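Local coordinates for protein unsaturated glucuronyl hydrolase (Streptococcus agalactiae, PDB 2ZZR) that hydrolyses unsaturated hyaluronan, chondroitin and heparin disaccharides, releasing the unsaturated uronic acid from their non-reducing end, at residues P51-F56 with K61-T66. Numbering follows the deposited sequence.
Sequences PTPATF and KVMDNT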
loop_
_atom_site.group_PDB
_atom_site.type_symbol
_atom_site.label_atom_id
_atom_site.label_comp_id
_atom_site.label_asym_id
_atom_site.label_seq_id
_atom_site.Cartn_x
_atom_site.Cartn_y
_atom_site.Cartn_z
ATOM N N PRO A 51 2.089 -15.985 6.452
ATOM C CA PRO A 51 0.635 -15.971 6.339
ATOM C C PRO A 51 0.234 -16.001 4.875
ATOM O O PRO A 51 0.964 -15.477 4.025
ATOM C CB PRO A 51 0.235 -14.621 6.949
ATOM C CG PRO A 51 1.468 -13.785 6.907
ATOM C CD PRO A 51 2.615 -14.735 7.034
ATOM N N THR A 52 -0.908 -16.624 4.590
ATOM C CA THR A 52 -1.547 -16.489 3.286
ATOM C C THR A 52 -1.979 -15.024 3.117
ATOM O O THR A 52 -2.073 -14.294 4.110
ATOM C CB THR A 52 -2.783 -17.413 3.158
ATOM O OG1 THR A 52 -3.610 -17.287 4.326
ATOM C CG2 THR A 52 -2.343 -18.861 2.995
ATOM N N PRO A 53 -2.210 -14.578 1.861
ATOM C CA PRO A 53 -2.659 -13.200 1.617
ATOM C C PRO A 53 -3.793 -12.754 2.535
ATOM O O PRO A 53 -3.720 -11.660 3.106
ATOM C CB PRO A 53 -3.115 -13.241 0.152
ATOM C CG PRO A 53 -2.193 -14.242 -0.462
ATOM C CD PRO A 53 -2.016 -15.315 0.595
ATOM N N ALA A 54 -4.818 -13.594 2.680
ATOM C CA ALA A 54 -5.957 -13.289 3.535
ATOM C C ALA A 54 -6.252 -14.431 4.504
ATOM O O ALA A 54 -5.756 -15.553 4.330
ATOM C CB ALA A 54 -7.190 -12.982 2.687
ATOM N N THR A 55 -7.054 -14.131 5.522
ATOM C CA THR A 55 -7.476 -15.125 6.503
ATOM C C THR A 55 -8.659 -15.932 5.966
ATOM O O THR A 55 -9.290 -15.546 4.973
ATOM C CB THR A 55 -7.888 -14.468 7.838
ATOM O OG1 THR A 55 -9.006 -13.601 7.623
ATOM C CG2 THR A 55 -6.723 -13.668 8.459
ATOM N N PHE A 56 -8.939 -17.052 6.633
ATOM C CA PHE A 56 -10.084 -17.915 6.337
ATOM C C PHE A 56 -10.830 -18.079 7.647
ATOM O O PHE A 56 -10.294 -18.660 8.595
ATOM C CB PHE A 56 -9.609 -19.282 5.843
ATOM C CG PHE A 56 -8.841 -19.236 4.550
ATOM C CD1 PHE A 56 -9.485 -19.488 3.339
ATOM C CD2 PHE A 56 -7.474 -18.953 4.539
ATOM C CE1 PHE A 56 -8.782 -19.452 2.137
ATOM C CE2 PHE A 56 -6.760 -18.910 3.339
ATOM C CZ PHE A 56 -7.414 -19.164 2.135
ATOM N N LYS A 61 -3.944 -19.136 6.956
ATOM C CA LYS A 61 -3.241 -20.378 6.692
ATOM C C LYS A 61 -1.751 -20.075 6.556
ATOM O O LYS A 61 -1.344 -18.907 6.511
ATOM C CB LYS A 61 -3.806 -21.081 5.449
ATOM C CG LYS A 61 -5.151 -21.750 5.709
ATOM C CD LYS A 61 -5.813 -22.259 4.433
ATOM C CE LYS A 61 -7.238 -22.678 4.726
ATOM N NZ LYS A 61 -7.973 -23.052 3.487
ATOM N N VAL A 62 -0.944 -21.130 6.508
ATOM C CA VAL A 62 0.508 -21.007 6.448
ATOM C C VAL A 62 1.001 -21.398 5.058
ATOM O O VAL A 62 0.558 -22.412 4.501
ATOM C CB VAL A 62 1.187 -21.894 7.524
ATOM C CG1 VAL A 62 2.684 -21.678 7.525
ATOM C CG2 VAL A 62 0.608 -21.602 8.904
ATOM N N MET A 63 1.911 -20.596 4.503
ATOM C CA MET A 63 2.404 -20.814 3.142
ATOM C C MET A 63 3.895 -20.520 2.994
ATOM O O MET A 63 4.512 -19.911 3.872
ATOM C CB MET A 63 1.601 -19.965 2.151
ATOM C CG MET A 63 1.967 -18.480 2.168
ATOM S SD MET A 63 1.342 -17.616 0.712
ATOM C CE MET A 63 2.287 -18.422 -0.582
ATOM N N ASP A 64 4.466 -20.936 1.865
ATOM C CA ASP A 64 5.867 -20.664 1.577
ATOM C C ASP A 64 6.047 -19.270 0.962
ATOM O O ASP A 64 5.099 -18.475 0.926
ATOM C CB ASP A 64 6.484 -21.765 0.699
ATOM C CG ASP A 64 5.831 -21.878 -0.678
ATOM O OD1 ASP A 64 4.957 -21.056 -1.032
ATOM O OD2 ASP A 64 6.212 -22.806 -1.425
ATOM N N ASN A 65 7.260 -18.983 0.495
ATOM C CA ASN A 65 7.603 -17.660 -0.019
ATOM C C ASN A 65 7.422 -17.552 -1.534
ATOM O O ASN A 65 8.395 -17.414 -2.281
ATOM C CB ASN A 65 9.032 -17.272 0.396
ATOM C CG ASN A 65 9.276 -15.771 0.330
ATOM O OD1 ASN A 65 8.411 -15.007 -0.104
ATOM N ND2 ASN A 65 10.461 -15.341 0.765
ATOM N N THR A 66 6.167 -17.599 -1.979
ATOM C CA THR A 66 5.864 -17.623 -3.414
ATOM C C THR A 66 4.681 -16.731 -3.813
ATOM O O THR A 66 4.255 -16.751 -4.966
ATOM C CB THR A 66 5.571 -19.064 -3.910
ATOM O OG1 THR A 66 4.442 -19.583 -3.204
ATOM C CG2 THR A 66 6.782 -19.982 -3.705
#
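Thr-52 OG1 is held by two hydrogen bonds. It accepts one from Lys-61 N of the facing strand, with OG1 and N 3.2 Å apart. Thr-52 OG1 also donates to Ala-54 O, 2.8 Å away, tying the threonine to the corner. The first torsion (chi1 47°) sets OG1 between the backbone N and the carbonyl carbon, where both bonds form. A backbone bond runs from Thr-52 N to Lys-61 O, 3.0 Å long (151° at the hydrogen). Lys-61 O also receives a CA-H...O contact from Pro-51 CA, as suits the antiparallel non-hydrogen-bonded pair of Pro-51 and Val-62.

The Lys-61 side chain is extended beyond CG and runs over one face of the Phe-56 ring, where CD and CE pack. NZ makes a cation-pi contact, 3.9 Å from the Phe-56 ring centroid and 10° off its normal. Thr-52 CG2 meets Lys-61 CB at 3.6 Å. Met-63 CG lies against Pro-51 O, and its SD against Thr-52 CA and Pro-53 CD.

The contact joins strands 50-56 and 59-63, a beta hairpin of the family 88 alpha barrel. The Pro-53 side chain is about 9 Å from those of Arg-246 and Ser-364, which probably bind substrate. Pro-51 and Val-62 pack on Phe-46 of helix 25-46. Pro-51 also touches Trp-73 of helix 70-84. Pro-53 and Thr-55 bond through their backbones to Ile-376, the first residue of helix 376-390, and Gly-374 just before it.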